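Local coordinates for transcriptional regulator, GntR family (Thermotoga maritima, PDB 3SXM), which probably binds DNA as a GntR-family transcriptional regulator, this chain being its metal-binding, FadR-C-type FCD effector domain, here without metal, at residues L65-R68 with L74-S77; I107-S112 with A118-K123. The protein carries 3 engineered substitutions. All coordinates share one frame; numbering follows the deposited sequence. Where two conformers were deposited one is given.

Interaction 1 of 2, residues L65-R68 with L74-S77; sequences LFIR and LIIS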
loop_
_atom_site.group_PDB
_atom_site.type_symbol
_atom_site.label_atom_id
_atom_site.label_comp_id
_atom_site.label_asym_id
_atom_site.label_seq_id
_atom_site.Cartn_x
_atom_site.Cartn_y
_atom_site.Cartn_z
ATOM N N LEU A 65 -14.812 -1.504 2.669
ATOM C CA LEU A 65 -14.829 -1.873 4.098
ATOM C C LEU A 65 -13.423 -2.215 4.535
ATOM O O LEU A 65 -12.985 -1.832 5.656
ATOM C CB LEU A 65 -15.760 -3.110 4.350
ATOM C CG LEU A 65 -15.624 -3.781 5.730
ATOM C CD1 LEU A 65 -15.995 -2.885 6.805
ATOM C CD2 LEU A 65 -16.453 -5.042 5.754
ATOM N N PHE A 66 -12.678 -2.914 3.712
ATOM C CA PHE A 66 -11.319 -3.366 4.114
ATOM C C PHE A 66 -10.512 -2.104 4.412
ATOM O O PHE A 66 -9.791 -2.019 5.414
ATOM C CB PHE A 66 -10.641 -4.167 3.014
ATOM C CG PHE A 66 -11.328 -5.484 2.669
ATOM C CD1 PHE A 66 -12.148 -6.142 3.556
ATOM C CD2 PHE A 66 -11.155 -6.022 1.404
ATOM C CE1 PHE A 66 -12.790 -7.353 3.211
ATOM C CE2 PHE A 66 -11.786 -7.239 1.088
ATOM C CZ PHE A 66 -12.564 -7.862 1.989
ATOM N N ILE A 67 -10.635 -1.140 3.531
ATOM C CA ILE A 67 -9.858 0.128 3.637
ATOM C C ILE A 67 -10.327 0.914 4.866
ATOM O O ILE A 67 -9.495 1.414 5.683
ATOM C CB ILE A 67 -10.025 0.945 2.377
ATOM C CG1 ILE A 67 -9.452 0.204 1.166
ATOM C CG2 ILE A 67 -9.442 2.367 2.517
ATOM C CD1 ILE A 67 -7.934 0.085 1.110
ATOM N N ARG A 68 -11.643 1.026 5.036
ATOM C CA ARG A 68 -12.232 1.815 6.106
ATOM C C ARG A 68 -11.830 1.283 7.487
ATOM O O ARG A 68 -11.642 2.076 8.415
ATOM C CB ARG A 68 -13.766 1.884 5.938
ATOM C CG ARG A 68 -14.521 2.515 7.077
ATOM C CD ARG A 68 -14.296 3.961 7.218
ATOM N NE ARG A 68 -14.836 4.742 6.109
ATOM C CZ ARG A 68 -14.830 6.067 6.072
ATOM N NH1 ARG A 68 -14.326 6.753 7.081
ATOM N NH2 ARG A 68 -15.342 6.703 5.032
ATOM N N LEU A 74 -5.928 9.061 5.876
ATOM C CA LEU A 74 -5.121 9.230 4.678
ATOM C C LEU A 74 -5.267 8.090 3.712
ATOM O O LEU A 74 -5.495 8.340 2.530
ATOM C CB LEU A 74 -3.627 9.529 5.044
ATOM C CG LEU A 74 -2.681 9.723 3.865
ATOM C CD1 LEU A 74 -3.183 10.851 2.992
ATOM C CD2 LEU A 74 -1.241 10.008 4.303
ATOM N N ILE A 75 -5.203 6.864 4.190
ATOM C CA ILE A 75 -5.409 5.678 3.338
ATOM C C ILE A 75 -6.799 5.706 2.749
ATOM O O ILE A 75 -6.964 5.490 1.541
ATOM C CB ILE A 75 -5.114 4.374 4.086
ATOM C CG1 ILE A 75 -3.644 4.309 4.439
ATOM C CG2 ILE A 75 -5.494 3.195 3.201
ATOM C CD1 ILE A 75 -3.244 3.085 5.291
ATOM N N ILE A 76 -7.794 6.003 3.566
ATOM C CA ILE A 76 -9.196 6.116 3.140
ATOM C C ILE A 76 -9.311 7.152 2.046
ATOM O O ILE A 76 -9.973 6.915 1.022
ATOM C CB ILE A 76 -10.124 6.387 4.315
ATOM C CG1 ILE A 76 -10.147 5.177 5.279
ATOM C CG2 ILE A 76 -11.530 6.726 3.858
ATOM C CD1 ILE A 76 -10.702 5.461 6.657
ATOM N N SER A 77 -8.681 8.312 2.225
ATOM C CA SER A 77 -8.791 9.393 1.266
ATOM C C SER A 77 -8.076 9.042 -0.033
ATOM O O SER A 77 -8.575 9.409 -1.123
ATOM C CB SER A 77 -8.250 10.712 1.873
ATOM O OG SER A 77 -6.856 10.775 1.904
#
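The CA atoms of R68 and I76 come within 6.0 Å of each other, the closest pair of CA atoms between the C-terminal turn of helix 51-68 and the first turn of helix 73-90. I67 carries the buried side of the contact. With its CG2 anti to the backbone N (CG1 at chi1 -63°), CG2 of I67 reaches across to 3.8 Å from CA of I76 and lies 4.1 Å from CG2 of I75. The I67 and I76 side chains run alongside each other, pointing opposite ways, which brings CG1 of I76 to 3.8 Å from the carbonyl O of I67. At the exposed margin R68, in one of its two conformers, bends at chi2 and chi3 and lies roughly perpendicular to I76. There the R68 guanidinium turns one face to I76, whose CG2 sits 3.9 Å above the plane, over its centre. M18 of helix 5-25 covers I67 and I75, and T14 of the second subunit packs on I75. The contact is thus held by apolar packing: branched methyls fill the inner side, and the flat guanidinium can cover I76 at the outer one while its N-H groups, directed along its plane, are not spent on the isoleucine.

Interaction 2 of 2, residues I107-S112 with A118-K123; sequences IERIIS and AIEKLK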
loop_
_atom_site.group_PDB
_atom_site.type_symbol
_atom_site.label_atom_id
_atom_site.label_comp_id
_atom_site.label_asym_id
_atom_site.label_seq_id
_atom_site.Cartn_x
_atom_site.Cartn_y
_atom_site.Cartn_z
ATOM N N ILE A 107 -15.364 -13.721 2.134
ATOM C CA ILE A 107 -16.023 -13.344 3.373
ATOM C C ILE A 107 -16.050 -14.524 4.342
ATOM O O ILE A 107 -15.792 -14.361 5.541
ATOM C CB ILE A 107 -17.388 -12.815 3.109
ATOM C CG1 ILE A 107 -17.303 -11.502 2.347
ATOM C CG2 ILE A 107 -18.127 -12.606 4.421
ATOM C CD1 ILE A 107 -18.616 -11.027 1.807
ATOM N N GLU A 108 -16.327 -15.736 3.866
ATOM C CA GLU A 108 -16.434 -16.861 4.800
ATOM C C GLU A 108 -15.075 -17.171 5.399
ATOM O O GLU A 108 -14.984 -17.514 6.570
ATOM C CB GLU A 108 -17.043 -18.070 4.125
ATOM C CG GLU A 108 -17.071 -19.345 4.954
ATOM C CD GLU A 108 -17.833 -19.254 6.225
ATOM O OE1 GLU A 108 -18.835 -18.499 6.243
ATOM O OE2 GLU A 108 -17.412 -19.945 7.197
ATOM N N ARG A 109 -13.998 -16.997 4.624
ATOM C CA ARG A 109 -12.634 -17.196 5.174
ATOM C C ARG A 109 -12.388 -16.203 6.282
ATOM O O ARG A 109 -11.792 -16.521 7.313
ATOM C CB ARG A 109 -11.562 -17.087 4.088
ATOM C CG ARG A 109 -11.604 -18.267 3.084
ATOM C CD ARG A 109 -10.468 -18.216 2.084
ATOM N NE ARG A 109 -10.633 -19.227 1.017
ATOM C CZ ARG A 109 -9.728 -19.525 0.108
ATOM N NH1 ARG A 109 -8.561 -18.907 0.093
ATOM N NH2 ARG A 109 -10.003 -20.410 -0.823
ATOM N N ILE A 110 -12.772 -14.967 6.058
ATOM C CA ILE A 110 -12.618 -13.923 7.068
ATOM C C ILE A 110 -13.410 -14.274 8.339
ATOM O O ILE A 110 -12.843 -14.262 9.480
ATOM C CB ILE A 110 -13.028 -12.512 6.538
ATOM C CG1 ILE A 110 -12.124 -12.073 5.379
ATOM C CG2 ILE A 110 -13.004 -11.506 7.681
ATOM C CD1 ILE A 110 -12.662 -10.830 4.659
ATOM N N ILE A 111 -14.679 -14.531 8.202
ATOM C CA ILE A 111 -15.526 -14.881 9.329
ATOM C C ILE A 111 -15.047 -16.079 10.099
ATOM O O ILE A 111 -15.181 -16.131 11.273
ATOM C CB ILE A 111 -16.896 -15.280 8.843
ATOM C CG1 ILE A 111 -17.621 -14.093 8.303
ATOM C CG2 ILE A 111 -17.679 -15.904 9.928
ATOM C CD1 ILE A 111 -18.962 -14.500 7.771
ATOM N N SER A 112 -14.527 -17.058 9.422
ATOM C CA SER A 112 -14.093 -18.274 10.084
ATOM C C SER A 112 -12.679 -18.165 10.707
ATOM O O SER A 112 -12.182 -19.105 11.338
ATOM C CB SER A 112 -14.191 -19.449 9.125
ATOM O OG SER A 112 -13.209 -19.334 8.153
ATOM N N ALA A 118 -7.819 -15.864 3.689
ATOM C CA ALA A 118 -8.518 -14.673 3.222
ATOM C C ALA A 118 -7.636 -13.780 2.378
ATOM O O ALA A 118 -8.070 -13.301 1.331
ATOM C CB ALA A 118 -9.088 -13.875 4.359
ATOM N N ILE A 119 -6.387 -13.599 2.810
ATOM C CA ILE A 119 -5.451 -12.796 2.034
ATOM C C ILE A 119 -5.206 -13.446 0.692
ATOM O O ILE A 119 -5.217 -12.794 -0.348
ATOM C CB ILE A 119 -4.159 -12.620 2.843
ATOM C CG1 ILE A 119 -4.439 -11.745 4.070
ATOM C CG2 ILE A 119 -3.074 -11.966 1.951
ATOM C CD1 ILE A 119 -3.355 -11.879 5.156
ATOM N N GLU A 120 -5.053 -14.761 0.691
ATOM C CA GLU A 120 -4.873 -15.488 -0.573
ATOM C C GLU A 120 -6.069 -15.271 -1.499
ATOM O O GLU A 120 -5.897 -15.038 -2.689
ATOM C CB GLU A 120 -4.684 -16.994 -0.360
ATOM C CG GLU A 120 -3.363 -17.388 0.238
ATOM C CD GLU A 120 -3.260 -18.892 0.497
ATOM O OE1 GLU A 120 -4.158 -19.680 0.077
ATOM O OE2 GLU A 120 -2.263 -19.298 1.117
ATOM N N LYS A 121 -7.277 -15.355 -0.964
ATOM C CA LYS A 121 -8.472 -15.231 -1.808
ATOM C C LYS A 121 -8.629 -13.817 -2.377
ATOM O O LYS A 121 -9.059 -13.658 -3.521
ATOM C CB LYS A 121 -9.749 -15.621 -1.041
ATOM C CG LYS A 121 -11.001 -15.800 -1.895
ATOM C CD LYS A 121 -10.831 -17.067 -2.820
ATOM C CE LYS A 121 -12.045 -17.436 -3.590
ATOM N NZ LYS A 121 -11.653 -18.580 -4.511
ATOM N N LEU A 122 -8.310 -12.802 -1.589
ATOM C CA LEU A 122 -8.362 -11.443 -2.052
ATOM C C LEU A 122 -7.370 -11.252 -3.231
ATOM O O LEU A 122 -7.723 -10.666 -4.258
ATOM C CB LEU A 122 -8.119 -10.470 -0.883
ATOM C CG LEU A 122 -8.005 -8.995 -1.314
ATOM C CD1 LEU A 122 -9.227 -8.515 -2.034
ATOM C CD2 LEU A 122 -7.777 -8.083 -0.116
ATOM N N LYS A 123 -6.140 -11.719 -3.074
ATOM C CA LYS A 123 -5.104 -11.609 -4.115
ATOM C C LYS A 123 -5.579 -12.375 -5.347
ATOM O O LYS A 123 -5.471 -11.870 -6.450
ATOM C CB LYS A 123 -3.764 -12.165 -3.654
ATOM C CG LYS A 123 -3.072 -11.284 -2.618
ATOM C CD LYS A 123 -1.779 -11.948 -2.167
ATOM C CE LYS A 123 -1.073 -11.087 -1.163
ATOM N NZ LYS A 123 0.134 -11.733 -0.539
HETATM O O HOH W 1 -6.434 -19.903 -1.514
HETATM O O HOH W 2 -9.084 -20.266 -3.546
#
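NH1 of R109 is gripped from two sources: it donates to the carbonyl O of G117, in the first turn of helix 115-135, and to water 1 at 2.8 Å, a water lying in the guanidinium plane at its edge. The same water donates to OE1 of E120 at 2.8 Å, bridging two opposite charges: NH1 of R109 and OE1 of E120 stand 4.5 Å apart, too far for a salt bridge. Water 2 accepts from NH2 of R109 and from NZ of K121, and so may ease the closeness of these like charges. R109 reaches the second helix because its chain runs extended from CG to NE (chi2 -175°, chi3 -172°). K121 lies roughly perpendicular to it and lays CD over one face of the R109 guanidinium, 3.9 Å above the plane. Replacing R109 by an alanine would probably leave the G117 carbonyl and both waters without this donor and uncover the aliphatic part of K121. On the buried side CG1 of I110 meets CB of A118 at 3.7 Å, and the small alanine is consistent with the close 5.2 Å approach of the CA atoms of R109 and A118. The segment axes pass 9.1 Å apart with 162° between their N-to-C directions, the geometry of an antiparallel helical hairpin, here formed by the last two helices of the all-helical FCD domain.

Both interactions close a turn between consecutive helices, but they use different pairs: interaction 1 joins helices 51-68 and 73-90, interaction 2 helices 96-111 and 115-135. Their centres lie 18 Å apart, yet F66 connects them, its CE1 being 3.8 Å from CD1 of I110. Three of the four touching residues in interaction 1 are buried, and its chemistry is apolar; interaction 2 is only partly buried and adds a water-bridged polar margin. R109, and R68 in one of its two conformers, pack through a guanidinium face. H63, a zinc ligand in another structure of this protein, precedes 65-68 on its helix, and H125, another, follows 118-123, so each helix pair contributes to the metal site.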